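Local structure of ssDNA binding protein (Aeropyrum pernix, 4PSN) at residues C[24-29]-C[41-46]; C[148-153]-C[214-219]; C[158-163]-C[179-184]. The protein binds single-stranded DNA, probably enclosing it in a tunnel system formed between its subunits. All coordinates share one frame; numbering follows the deposited sequence.

Overall arrangement
Following the chain from its N terminus, contact 1 comes first: it folds helix 17-28 against the start of helix 40-61 and closes a short loop that contains helix 30-34. It is complete before the others begin and lies on the opposite side of the chain's centre, its centre about 47 Å from that of contact 2. Contact 2 closes a much longer loop, laying helix 206-218 on strand 146-155 of the C-terminal antiparallel sheet. Contact 3, which pairs the start of strand 159-166 with the end of strand 172-180 in a hairpin, is nested inside that loop. Contacts 2 and 3 meet directly, because strands 146-155 and 159-166 are neighbours in one sheet; L151 packs on V162 there.

Contact 1: residues C[24-29]-C[41-46]; sequences VLFAQL and KDVAMA
V43 pushes one methyl group straight onto the ring of F26, and this CH-pi contact is the centre of a near-antiparallel helix pair. Helices 17-28 and 40-61 run here at 147° to each other, their short segments 9.9 Å apart at closest approach, and no hydrogen bond links the two segments. CG1 of V43 stands 3.6 Å from the centroid of the F26 ring, almost exactly on the ring normal, at nearly equal distances from all six ring carbons. This methyl, anti to the backbone N (chi1 -180°), serves both F26 and L25. The far end of the F26 ring reaches on to A44, with CZ 4.1 Å from A44 CB. The side chains of L25 and V43 lie alongside in opposed directions, with L25 CG 3.9 Å from V43 CG1. Beyond V43, CD2 of L25 also meets the methyl of A46.

The contact belongs to a helical layer packed on the N-terminal antiparallel sheet: L25 and L29 touch Y76 of strand 69-78, and A46 rests on I83 and F85. I33 of the intervening helix 30-34 joins F26 and V43, while M3 of the second subunit packs on L29. CG2 of V43, the methyl directed to L29, ends 4.0 Å from L29 CD1.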
ATOM      1  N   VAL C  24       8.492   8.197  -1.428  1.00 29.47           N
ATOM      2  CA  VAL C  24       7.284   8.971  -1.661  1.00 27.55           C
ATOM      3  C   VAL C  24       7.585  10.233  -2.490  1.00 28.59           C
ATOM      4  O   VAL C  24       6.821  10.596  -3.389  1.00 28.00           O
ATOM      5  CB  VAL C  24       6.592   9.344  -0.328  1.00 26.95           C
ATOM      6  CG1 VAL C  24       5.459  10.343  -0.558  1.00 27.63           C
ATOM      7  CG2 VAL C  24       6.083   8.080   0.394  1.00 27.93           C
ATOM      8  N   LEU C  25       8.697  10.903  -2.196  1.00 25.04           N
ATOM      9  CA  LEU C  25       9.033  12.126  -2.925  1.00 28.66           C
ATOM     10  C   LEU C  25       9.308  11.809  -4.391  1.00 29.44           C
ATOM     11  O   LEU C  25       8.879  12.534  -5.290  1.00 33.88           O
ATOM     12  CB  LEU C  25      10.241  12.823  -2.314  1.00 22.96           C
ATOM     13  CG  LEU C  25      10.504  14.207  -2.902  1.00 27.80           C
ATOM     14  CD1 LEU C  25       9.304  15.109  -2.622  1.00 32.83           C
ATOM     15  CD2 LEU C  25      11.768  14.817  -2.308  1.00 24.23           C
ATOM     16  N   PHE C  26      10.028  10.720  -4.628  1.00 23.91           N
ATOM     17  CA  PHE C  26      10.293  10.301  -5.992  1.00 27.33           C
ATOM     18  C   PHE C  26       9.003   9.939  -6.729  1.00 26.16           C
ATOM     19  O   PHE C  26       8.843  10.282  -7.893  1.00 30.57           O
ATOM     20  CB  PHE C  26      11.293   9.147  -6.030  1.00 25.21           C
ATOM     21  CG  PHE C  26      12.722   9.592  -6.200  1.00 32.00           C
ATOM     22  CD1 PHE C  26      13.204   9.957  -7.455  1.00 34.81           C
ATOM     23  CD2 PHE C  26      13.586   9.637  -5.111  1.00 31.16           C
ATOM     24  CE1 PHE C  26      14.515  10.374  -7.619  1.00 32.72           C
ATOM     25  CE2 PHE C  26      14.899  10.044  -5.265  1.00 35.19           C
ATOM     26  CZ  PHE C  26      15.367  10.419  -6.529  1.00 36.21           C
ATOM     27  N   ALA C  27       8.094   9.245  -6.056  1.00 30.20           N
ATOM     28  CA  ALA C  27       6.826   8.856  -6.678  1.00 32.94           C
ATOM     29  C   ALA C  27       6.008  10.083  -7.058  1.00 33.30           C
ATOM     30  O   ALA C  27       5.408  10.128  -8.134  1.00 37.74           O
ATOM     31  CB  ALA C  27       6.027   7.951  -5.762  1.00 34.57           C
ATOM     32  N   GLN C  28       5.994  11.082  -6.179  1.00 25.95           N
ATOM     33  CA  GLN C  28       5.219  12.291  -6.411  1.00 26.98           C
ATOM     34  C   GLN C  28       5.819  13.186  -7.491  1.00 30.58           C
ATOM     35  O   GLN C  28       5.107  13.954  -8.128  1.00 34.03           O
ATOM     36  CB  GLN C  28       5.057  13.094  -5.111  1.00 27.29           C
ATOM     37  CG  GLN C  28       4.188  12.411  -4.049  1.00 25.28           C
ATOM     38  CD  GLN C  28       3.849  13.343  -2.911  1.00 30.99           C
ATOM     39  OE1 GLN C  28       4.456  14.400  -2.767  1.00 34.60           O
ATOM     40  NE2 GLN C  28       2.861  12.972  -2.108  1.00 27.71           N
ATOM     41  N   LEU C  29       7.132  13.095  -7.683  1.00 28.75           N
ATOM     42  CA  LEU C  29       7.827  13.993  -8.596  1.00 27.91           C
ATOM     43  C   LEU C  29       8.324  13.262  -9.846  1.00 33.87           C
ATOM     44  O   LEU C  29       9.160  13.776 -10.591  1.00 36.18           O
ATOM     45  CB  LEU C  29       8.997  14.659  -7.877  1.00 23.12           C
ATOM     46  CG  LEU C  29       8.600  15.591  -6.723  1.00 33.33           C
ATOM     47  CD1 LEU C  29       9.845  16.218  -6.097  1.00 32.61           C
ATOM     48  CD2 LEU C  29       7.611  16.674  -7.182  1.00 33.02           C
ATOM     49  N   LYS C  41      18.753  14.093  -9.458  1.00 37.49           N
ATOM     50  CA  LYS C  41      19.663  14.668  -8.471  1.00 38.73           C
ATOM     51  C   LYS C  41      18.945  15.667  -7.571  1.00 37.92           C
ATOM     52  O   LYS C  41      19.119  15.643  -6.350  1.00 28.61           O
ATOM     53  CB  LYS C  41      20.846  15.349  -9.163  1.00 43.79           C
ATOM     54  CG  LYS C  41      21.894  15.893  -8.207  1.00 53.49           C
ATOM     55  CD  LYS C  41      23.112  16.415  -8.969  1.00 61.00           C
ATOM     56  CE  LYS C  41      24.256  16.770  -8.021  1.00 65.71           C
ATOM     57  NZ  LYS C  41      25.515  17.147  -8.737  1.00 67.81           N
ATOM     58  N   ASP C  42      18.155  16.547  -8.192  1.00 35.24           N
ATOM     59  CA  ASP C  42      17.355  17.541  -7.484  1.00 37.31           C
ATOM     60  C   ASP C  42      16.506  16.875  -6.420  1.00 35.07           C
ATOM     61  O   ASP C  42      16.514  17.276  -5.256  1.00 39.94           O
ATOM     62  CB  ASP C  42      16.404  18.249  -8.455  1.00 43.66           C
ATOM     63  CG  ASP C  42      17.116  19.181  -9.411  1.00 47.74           C
ATOM     64  OD1 ASP C  42      18.122  19.802  -9.006  1.00 48.57           O
ATOM     65  OD2 ASP C  42      16.652  19.301 -10.565  1.00 51.78           O
ATOM     66  N   VAL C  43      15.751  15.869  -6.843  1.00 24.97           N
ATOM     67  CA  VAL C  43      14.865  15.141  -5.952  1.00 28.02           C
ATOM     68  C   VAL C  43      15.638  14.390  -4.862  1.00 28.54           C
ATOM     69  O   VAL C  43      15.239  14.410  -3.702  1.00 28.81           O
ATOM     70  CB  VAL C  43      13.960  14.162  -6.741  1.00 32.04           C
ATOM     71  CG1 VAL C  43      13.018  13.403  -5.795  1.00 26.45           C
ATOM     72  CG2 VAL C  43      13.165  14.921  -7.826  1.00 30.23           C
ATOM     73  N   ALA C  44      16.740  13.735  -5.235  1.00 28.61           N
ATOM     74  CA  ALA C  44      17.541  12.974  -4.276  1.00 28.71           C
ATOM     75  C   ALA C  44      18.079  13.891  -3.182  1.00 31.10           C
ATOM     76  O   ALA C  44      18.107  13.522  -2.008  1.00 29.33           O
ATOM     77  CB  ALA C  44      18.693  12.243  -4.976  1.00 26.23           C
HETATM   78  N   MSE C  45      18.481  15.098  -3.565  1.00 29.19           N
HETATM   79  CA  MSE C  45      19.048  16.043  -2.607  1.00 31.66           C
HETATM   80  C   MSE C  45      17.992  16.642  -1.712  1.00 30.19           C
HETATM   81  O   MSE C  45      18.213  16.838  -0.512  1.00 28.62           O
HETATM   82  CB  MSE C  45      19.784  17.162  -3.321  1.00 30.73           C
HETATM   83  CG  MSE C  45      21.103  16.735  -3.935  1.00 43.54           C
HETATM   84 SE   MSE C  45      21.851  18.239  -4.937  1.00128.39          SE
HETATM   85  CE  MSE C  45      21.214  19.688  -3.785  1.00 56.74           C
ATOM     86  N   ALA C  46      16.851  16.964  -2.304  1.00 26.34           N
ATOM     87  CA  ALA C  46      15.718  17.451  -1.524  1.00 27.27           C
ATOM     88  C   ALA C  46      15.342  16.442  -0.440  1.00 24.74           C
ATOM     89  O   ALA C  46      15.175  16.795   0.731  1.00 27.13           O
ATOM     90  CB  ALA C  46      14.522  17.744  -2.439  1.00 25.08           C
TER

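Contact 2: residues C[148-153]-C[214-219]; sequences VGALIV and NEILSL
A150 offers a single methyl to two side chains, I216 and L217, just after a classic beta bulge in which V148 and G149 both face I141. This is helix-on-sheet packing in the C-terminal domain: segment 214-218 of helix 206-218 runs at 57° to segment 148-153 of strand 146-155, no hydrogen bond joins the segments, and the side chains that meet are all apolar. I216 fills the middle with two branches. Its CG2, anti to the backbone N, sits 3.8 Å from A150 CB and approaches I152 CB, while CD1 reaches 3.8 Å from I152 CG2. An alanine in place of I216 would probably open a gap between helix and strand, leaving I152 CG2 without its neighbours CG1 and CD1 and the A150 methyl with L217 alone across the contact. L217 CD2 approaches A150 CB to 4.0 Å.

L151 points the other way, to V190 and F198 of helix 186-198, so the strand lies between two helices. E215 forms a salt bridge with R163 of the fourth subunit, whose R176 packs on I152 and L219. The side chains of I152 and L219 meet nearly perpendicular, CD1 of I152 being 4.0 Å from CD1 of L219.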
ATOM      1  N   VAL C 148     -22.553   3.121  19.809  1.00 18.18           N
ATOM      2  CA  VAL C 148     -21.841   2.474  18.693  1.00 14.73           C
ATOM      3  C   VAL C 148     -22.743   2.366  17.453  1.00 16.23           C
ATOM      4  O   VAL C 148     -22.307   1.910  16.395  1.00 17.79           O
ATOM      5  CB  VAL C 148     -21.320   1.059  19.075  1.00 22.12           C
ATOM      6  CG1 VAL C 148     -20.235   1.131  20.180  1.00 21.41           C
ATOM      7  CG2 VAL C 148     -22.502   0.156  19.491  1.00 19.19           C
ATOM      8  N   GLY C 149     -23.989   2.798  17.566  1.00 20.32           N
ATOM      9  CA  GLY C 149     -24.895   2.596  16.442  1.00 20.83           C
ATOM     10  C   GLY C 149     -26.304   3.107  16.625  1.00 18.51           C
ATOM     11  O   GLY C 149     -26.596   3.858  17.548  1.00 22.71           O
ATOM     12  N   ALA C 150     -27.193   2.689  15.729  1.00 17.76           N
ATOM     13  CA  ALA C 150     -28.574   3.132  15.767  1.00 14.68           C
ATOM     14  C   ALA C 150     -29.470   2.113  15.098  1.00 13.83           C
ATOM     15  O   ALA C 150     -29.030   1.350  14.237  1.00 16.46           O
ATOM     16  CB  ALA C 150     -28.739   4.496  15.075  1.00 20.02           C
ATOM     17  N   LEU C 151     -30.739   2.149  15.473  1.00 17.53           N
ATOM     18  CA  LEU C 151     -31.698   1.196  14.981  1.00 19.37           C
ATOM     19  C   LEU C 151     -32.926   2.011  14.676  1.00 18.80           C
ATOM     20  O   LEU C 151     -33.217   2.952  15.391  1.00 21.68           O
ATOM     21  CB  LEU C 151     -32.006   0.237  16.120  1.00 26.84           C
ATOM     22  CG  LEU C 151     -32.934  -0.913  15.833  1.00 38.12           C
ATOM     23  CD1 LEU C 151     -32.093  -2.155  15.704  1.00 43.08           C
ATOM     24  CD2 LEU C 151     -33.907  -1.045  16.971  1.00 41.21           C
ATOM     25  N   ILE C 152     -33.655   1.655  13.630  1.00 17.61           N
ATOM     26  CA  ILE C 152     -34.907   2.337  13.362  1.00 19.99           C
ATOM     27  C   ILE C 152     -36.025   1.322  13.216  1.00 17.39           C
ATOM     28  O   ILE C 152     -35.884   0.309  12.538  1.00 17.60           O
ATOM     29  CB  ILE C 152     -34.812   3.253  12.115  1.00 21.63           C
ATOM     30  CG1 ILE C 152     -36.159   3.936  11.843  1.00 24.24           C
ATOM     31  CG2 ILE C 152     -34.335   2.463  10.881  1.00 20.94           C
ATOM     32  CD1 ILE C 152     -36.016   5.117  10.867  1.00 23.12           C
ATOM     33  N   VAL C 153     -37.139   1.597  13.870  1.00 16.10           N
ATOM     34  CA  VAL C 153     -38.256   0.673  13.893  1.00 17.74           C
ATOM     35  C   VAL C 153     -39.499   1.316  13.295  1.00 17.48           C
ATOM     36  O   VAL C 153     -39.940   2.386  13.735  1.00 20.87           O
ATOM     37  CB  VAL C 153     -38.572   0.257  15.346  1.00 22.54           C
ATOM     38  CG1 VAL C 153     -39.809  -0.670  15.384  1.00 19.22           C
ATOM     39  CG2 VAL C 153     -37.359  -0.442  15.944  1.00 19.29           C
ATOM     40  N   ASN C 214     -25.605   7.322  10.660  1.00 24.58           N
ATOM     41  CA  ASN C 214     -25.852   8.749  10.449  1.00 26.42           C
ATOM     42  C   ASN C 214     -27.172   9.054   9.753  1.00 24.50           C
ATOM     43  O   ASN C 214     -27.865   9.997  10.123  1.00 25.55           O
ATOM     44  CB  ASN C 214     -24.694   9.399   9.680  1.00 30.52           C
ATOM     45  CG  ASN C 214     -23.476   9.627  10.558  1.00 42.93           C
ATOM     46  OD1 ASN C 214     -23.587   9.694  11.788  1.00 45.16           O
ATOM     47  ND2 ASN C 214     -22.308   9.750   9.933  1.00 43.79           N
ATOM     48  N   GLU C 215     -27.517   8.261   8.747  1.00 21.56           N
ATOM     49  CA  GLU C 215     -28.762   8.490   8.033  1.00 25.70           C
ATOM     50  C   GLU C 215     -29.946   8.232   8.962  1.00 29.57           C
ATOM     51  O   GLU C 215     -30.966   8.911   8.881  1.00 22.90           O
ATOM     52  CB  GLU C 215     -28.892   7.608   6.796  1.00 28.84           C
ATOM     53  CG  GLU C 215     -30.231   7.831   6.088  1.00 46.91           C
ATOM     54  CD  GLU C 215     -30.443   6.950   4.862  1.00 63.72           C
ATOM     55  OE1 GLU C 215     -29.520   6.183   4.503  1.00 68.42           O
ATOM     56  OE2 GLU C 215     -31.543   7.031   4.259  1.00 65.01           O
ATOM     57  N   ILE C 216     -29.816   7.241   9.833  1.00 21.51           N
ATOM     58  CA  ILE C 216     -30.883   6.970  10.794  1.00 21.10           C
ATOM     59  C   ILE C 216     -30.960   8.078  11.833  1.00 21.50           C
ATOM     60  O   ILE C 216     -32.026   8.580  12.138  1.00 22.46           O
ATOM     61  CB  ILE C 216     -30.670   5.629  11.520  1.00 21.86           C
ATOM     62  CG1 ILE C 216     -30.910   4.460  10.567  1.00 22.22           C
ATOM     63  CG2 ILE C 216     -31.580   5.558  12.750  1.00 21.32           C
ATOM     64  CD1 ILE C 216     -30.647   3.090  11.217  1.00 20.94           C
ATOM     65  N   LEU C 217     -29.833   8.466  12.407  1.00 23.82           N
ATOM     66  CA  LEU C 217     -29.889   9.532  13.398  1.00 29.11           C
ATOM     67  C   LEU C 217     -30.391  10.869  12.818  1.00 32.03           C
ATOM     68  O   LEU C 217     -31.058  11.636  13.510  1.00 30.32           O
ATOM     69  CB  LEU C 217     -28.540   9.696  14.115  1.00 27.83           C
ATOM     70  CG  LEU C 217     -28.158   8.512  15.005  1.00 28.30           C
ATOM     71  CD1 LEU C 217     -26.759   8.687  15.552  1.00 31.75           C
ATOM     72  CD2 LEU C 217     -29.191   8.305  16.151  1.00 25.29           C
ATOM     73  N   SER C 218     -30.083  11.137  11.552  1.00 30.29           N
ATOM     74  CA  SER C 218     -30.510  12.386  10.917  1.00 36.11           C
ATOM     75  C   SER C 218     -32.033  12.478  10.764  1.00 36.20           C
ATOM     76  O   SER C 218     -32.580  13.570  10.633  1.00 34.94           O
ATOM     77  CB  SER C 218     -29.828  12.581   9.551  1.00 36.14           C
ATOM     78  OG  SER C 218     -30.395  11.727   8.573  1.00 44.12           O
ATOM     79  N   LEU C 219     -32.716  11.339  10.783  1.00 29.73           N
ATOM     80  CA  LEU C 219     -34.169  11.337  10.620  1.00 30.74           C
ATOM     81  C   LEU C 219     -34.889  11.777  11.877  1.00 32.58           C
ATOM     82  O   LEU C 219     -36.080  12.070  11.836  1.00 33.43           O
ATOM     83  CB  LEU C 219     -34.672   9.951  10.226  1.00 33.61           C
ATOM     84  CG  LEU C 219     -34.158   9.486   8.877  1.00 36.07           C
ATOM     85  CD1 LEU C 219     -34.585   8.046   8.601  1.00 37.68           C
ATOM     86  CD2 LEU C 219     -34.702  10.434   7.826  1.00 37.57           C
TER

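Contact 3: residues C[158-163]-C[179-184]; sequences GEALVR and VQVEAD
The carbonyl oxygen of G158 accepts two hydrogen bonds, from V181 N at 2.9 Å, 43° out of the carbonyl plane, and from a water at 2.7 Å. The same water donates to E182 OE2, tying that carboxylate to the start of the antiparallel hairpin of strands 159-166 and 172-180. Next to it E159 and Q180 form a non-hydrogen-bonded pair, and beyond them A160 and V179 a hydrogen-bonded one: V179 O receives A160 N at 2.8 Å in its carbonyl plane, and A160 O receives V179 N nearly along the C=O axis. A second water donates to both E159 O and V181 O.

On the face carrying A160 and V179, the A160 methyl lies 3.8 Å from V181 CG1, and the side chains of V162 and V179 meet almost at right angles, CG2 to CG2 at 4.0 Å. With V179 CG1 anti to the carbonyl carbon (chi1 -61°), CG2 lies 3.5 Å from A160 O. F189 of helix 186-198 packs against V179 and V181. E159 is directed to the other face, and its OE2 forms a salt bridge with R178. An apolar side beneath a helix thus backs onto a polar one, and one direct bond and two waters carry the polar links past the last strand pair.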
ATOM      1  N   GLY C 158     -49.459  -4.756  14.120  1.00 23.36           N
ATOM      2  CA  GLY C 158     -49.125  -5.961  14.872  1.00 21.85           C
ATOM      3  C   GLY C 158     -47.725  -6.450  14.544  1.00 19.22           C
ATOM      4  O   GLY C 158     -47.262  -7.494  15.022  1.00 21.30           O
ATOM      5  N   GLU C 159     -47.047  -5.688  13.697  1.00 19.50           N
ATOM      6  CA  GLU C 159     -45.721  -6.062  13.242  1.00 20.44           C
ATOM      7  C   GLU C 159     -44.859  -4.815  13.149  1.00 23.84           C
ATOM      8  O   GLU C 159     -45.357  -3.699  13.297  1.00 22.06           O
ATOM      9  CB  GLU C 159     -45.800  -6.691  11.849  1.00 22.19           C
ATOM     10  CG  GLU C 159     -46.587  -7.975  11.766  1.00 28.27           C
ATOM     11  CD  GLU C 159     -46.522  -8.588  10.379  1.00 41.14           C
ATOM     12  OE1 GLU C 159     -47.225  -8.086   9.471  1.00 43.63           O
ATOM     13  OE2 GLU C 159     -45.752  -9.562  10.193  1.00 44.67           O
ATOM     14  N   ALA C 160     -43.574  -5.006  12.862  1.00 17.93           N
ATOM     15  CA  ALA C 160     -42.692  -3.870  12.642  1.00 20.58           C
ATOM     16  C   ALA C 160     -41.552  -4.252  11.702  1.00 20.88           C
ATOM     17  O   ALA C 160     -41.144  -5.405  11.649  1.00 20.99           O
ATOM     18  CB  ALA C 160     -42.126  -3.357  13.984  1.00 18.96           C
ATOM     19  N   LEU C 161     -41.043  -3.268  10.972  1.00 16.37           N
ATOM     20  CA  LEU C 161     -39.795  -3.417  10.246  1.00 17.76           C
ATOM     21  C   LEU C 161     -38.678  -2.846  11.109  1.00 25.02           C
ATOM     22  O   LEU C 161     -38.829  -1.768  11.696  1.00 21.10           O
ATOM     23  CB  LEU C 161     -39.869  -2.640   8.943  1.00 21.44           C
ATOM     24  CG  LEU C 161     -41.026  -3.048   8.037  1.00 24.42           C
ATOM     25  CD1 LEU C 161     -41.096  -2.144   6.822  1.00 24.06           C
ATOM     26  CD2 LEU C 161     -40.872  -4.490   7.611  1.00 27.76           C
ATOM     27  N   VAL C 162     -37.561  -3.564  11.180  1.00 19.28           N
ATOM     28  CA  VAL C 162     -36.426  -3.133  11.966  1.00 23.09           C
ATOM     29  C   VAL C 162     -35.192  -3.159  11.079  1.00 25.62           C
ATOM     30  O   VAL C 162     -34.986  -4.108  10.330  1.00 23.92           O
ATOM     31  CB  VAL C 162     -36.184  -4.088  13.143  1.00 19.73           C
ATOM     32  CG1 VAL C 162     -35.030  -3.586  13.981  1.00 25.97           C
ATOM     33  CG2 VAL C 162     -37.448  -4.192  13.995  1.00 26.88           C
ATOM     34  N   ARG C 163     -34.387  -2.106  11.148  1.00 17.90           N
ATOM     35  CA  ARG C 163     -33.066  -2.127  10.516  1.00 19.09           C
ATOM     36  C   ARG C 163     -32.116  -1.247  11.304  1.00 16.67           C
ATOM     37  O   ARG C 163     -32.551  -0.459  12.128  1.00 15.56           O
ATOM     38  CB  ARG C 163     -33.103  -1.719   9.028  1.00 25.26           C
ATOM     39  CG  ARG C 163     -33.887  -0.474   8.668  1.00 31.42           C
ATOM     40  CD  ARG C 163     -35.384  -0.754   8.764  1.00 43.00           C
ATOM     41  NE  ARG C 163     -36.209   0.180   8.007  1.00 43.61           N
ATOM     42  CZ  ARG C 163     -37.290   0.781   8.499  1.00 44.33           C
ATOM     43  NH1 ARG C 163     -37.992   1.610   7.736  1.00 52.90           N
ATOM     44  NH2 ARG C 163     -37.670   0.555   9.755  1.00 29.92           N
ATOM     45  N   VAL C 179     -40.892  -8.227  11.980  1.00 19.36           N
ATOM     46  CA  VAL C 179     -41.053  -8.972  13.228  1.00 23.55           C
ATOM     47  C   VAL C 179     -42.453  -8.746  13.764  1.00 23.82           C
ATOM     48  O   VAL C 179     -43.081  -7.722  13.474  1.00 23.06           O
ATOM     49  CB  VAL C 179     -40.027  -8.526  14.303  1.00 28.13           C
ATOM     50  CG1 VAL C 179     -38.605  -8.775  13.826  1.00 24.58           C
ATOM     51  CG2 VAL C 179     -40.217  -7.048  14.655  1.00 25.19           C
ATOM     52  N   GLN C 180     -42.943  -9.698  14.545  1.00 23.11           N
ATOM     53  CA  GLN C 180     -44.275  -9.574  15.134  1.00 25.39           C
ATOM     54  C   GLN C 180     -44.169  -8.904  16.495  1.00 28.77           C
ATOM     55  O   GLN C 180     -43.412  -9.351  17.350  1.00 32.91           O
ATOM     56  CB  GLN C 180     -44.923 -10.949  15.296  1.00 32.01           C
ATOM     57  CG  GLN C 180     -46.428 -10.872  15.593  1.00 39.67           C
ATOM     58  CD  GLN C 180     -47.080 -12.237  15.719  1.00 44.85           C
ATOM     59  OE1 GLN C 180     -46.402 -13.261  15.786  1.00 43.62           O
ATOM     60  NE2 GLN C 180     -48.407 -12.257  15.749  1.00 46.52           N
ATOM     61  N   VAL C 181     -44.928  -7.833  16.693  1.00 25.28           N
ATOM     62  CA  VAL C 181     -44.888  -7.086  17.939  1.00 26.75           C
ATOM     63  C   VAL C 181     -46.007  -6.036  17.983  1.00 31.13           C
ATOM     64  O   VAL C 181     -46.239  -5.329  16.991  1.00 31.06           O
ATOM     65  CB  VAL C 181     -43.523  -6.381  18.090  1.00 25.34           C
ATOM     66  CG1 VAL C 181     -43.313  -5.425  16.943  1.00 22.64           C
ATOM     67  CG2 VAL C 181     -43.437  -5.642  19.436  1.00 31.36           C
ATOM     68  N   GLU C 182     -46.694  -5.922  19.120  1.00 33.87           N
ATOM     69  CA  GLU C 182     -47.685  -4.850  19.303  1.00 37.76           C
ATOM     70  C   GLU C 182     -47.000  -3.494  19.511  1.00 38.85           C
ATOM     71  O   GLU C 182     -45.932  -3.431  20.117  1.00 34.23           O
ATOM     72  CB  GLU C 182     -48.631  -5.160  20.469  1.00 38.83           C
ATOM     73  CG  GLU C 182     -49.508  -6.394  20.246  1.00 41.87           C
ATOM     74  CD  GLU C 182     -50.369  -6.292  18.992  1.00 50.11           C
ATOM     75  OE1 GLU C 182     -50.627  -5.159  18.519  1.00 51.89           O
ATOM     76  OE2 GLU C 182     -50.788  -7.351  18.476  1.00 49.42           O
ATOM     77  N   ALA C 183     -47.619  -2.418  19.022  1.00 37.03           N
ATOM     78  CA  ALA C 183     -46.981  -1.096  18.983  1.00 39.52           C
ATOM     79  C   ALA C 183     -46.566  -0.546  20.351  1.00 42.17           C
ATOM     80  O   ALA C 183     -45.517   0.096  20.468  1.00 44.09           O
ATOM     81  CB  ALA C 183     -47.859  -0.097  18.259  1.00 40.09           C
ATOM     82  N   ASP C 184     -47.372  -0.798  21.381  1.00 36.12           N
ATOM     83  CA  ASP C 184     -47.032  -0.328  22.725  1.00 38.18           C
ATOM     84  C   ASP C 184     -45.981  -1.204  23.391  1.00 38.31           C
ATOM     85  O   ASP C 184     -45.607  -0.957  24.531  1.00 41.66           O
ATOM     86  CB  ASP C 184     -48.274  -0.216  23.615  1.00 52.63           C
ATOM     87  CG  ASP C 184     -49.188  -1.420  23.495  1.00 67.96           C
ATOM     88  OD1 ASP C 184     -50.067  -1.406  22.602  1.00 77.13           O
ATOM     89  OD2 ASP C 184     -49.031  -2.380  24.285  1.00 67.56           O
TER
HETATM   90  O   HOH W   1     -48.870  -8.715  16.878  1.00 39.12           O
HETATM   91  O   HOH W   2     -46.335  -2.825  15.924  1.00 31.19           O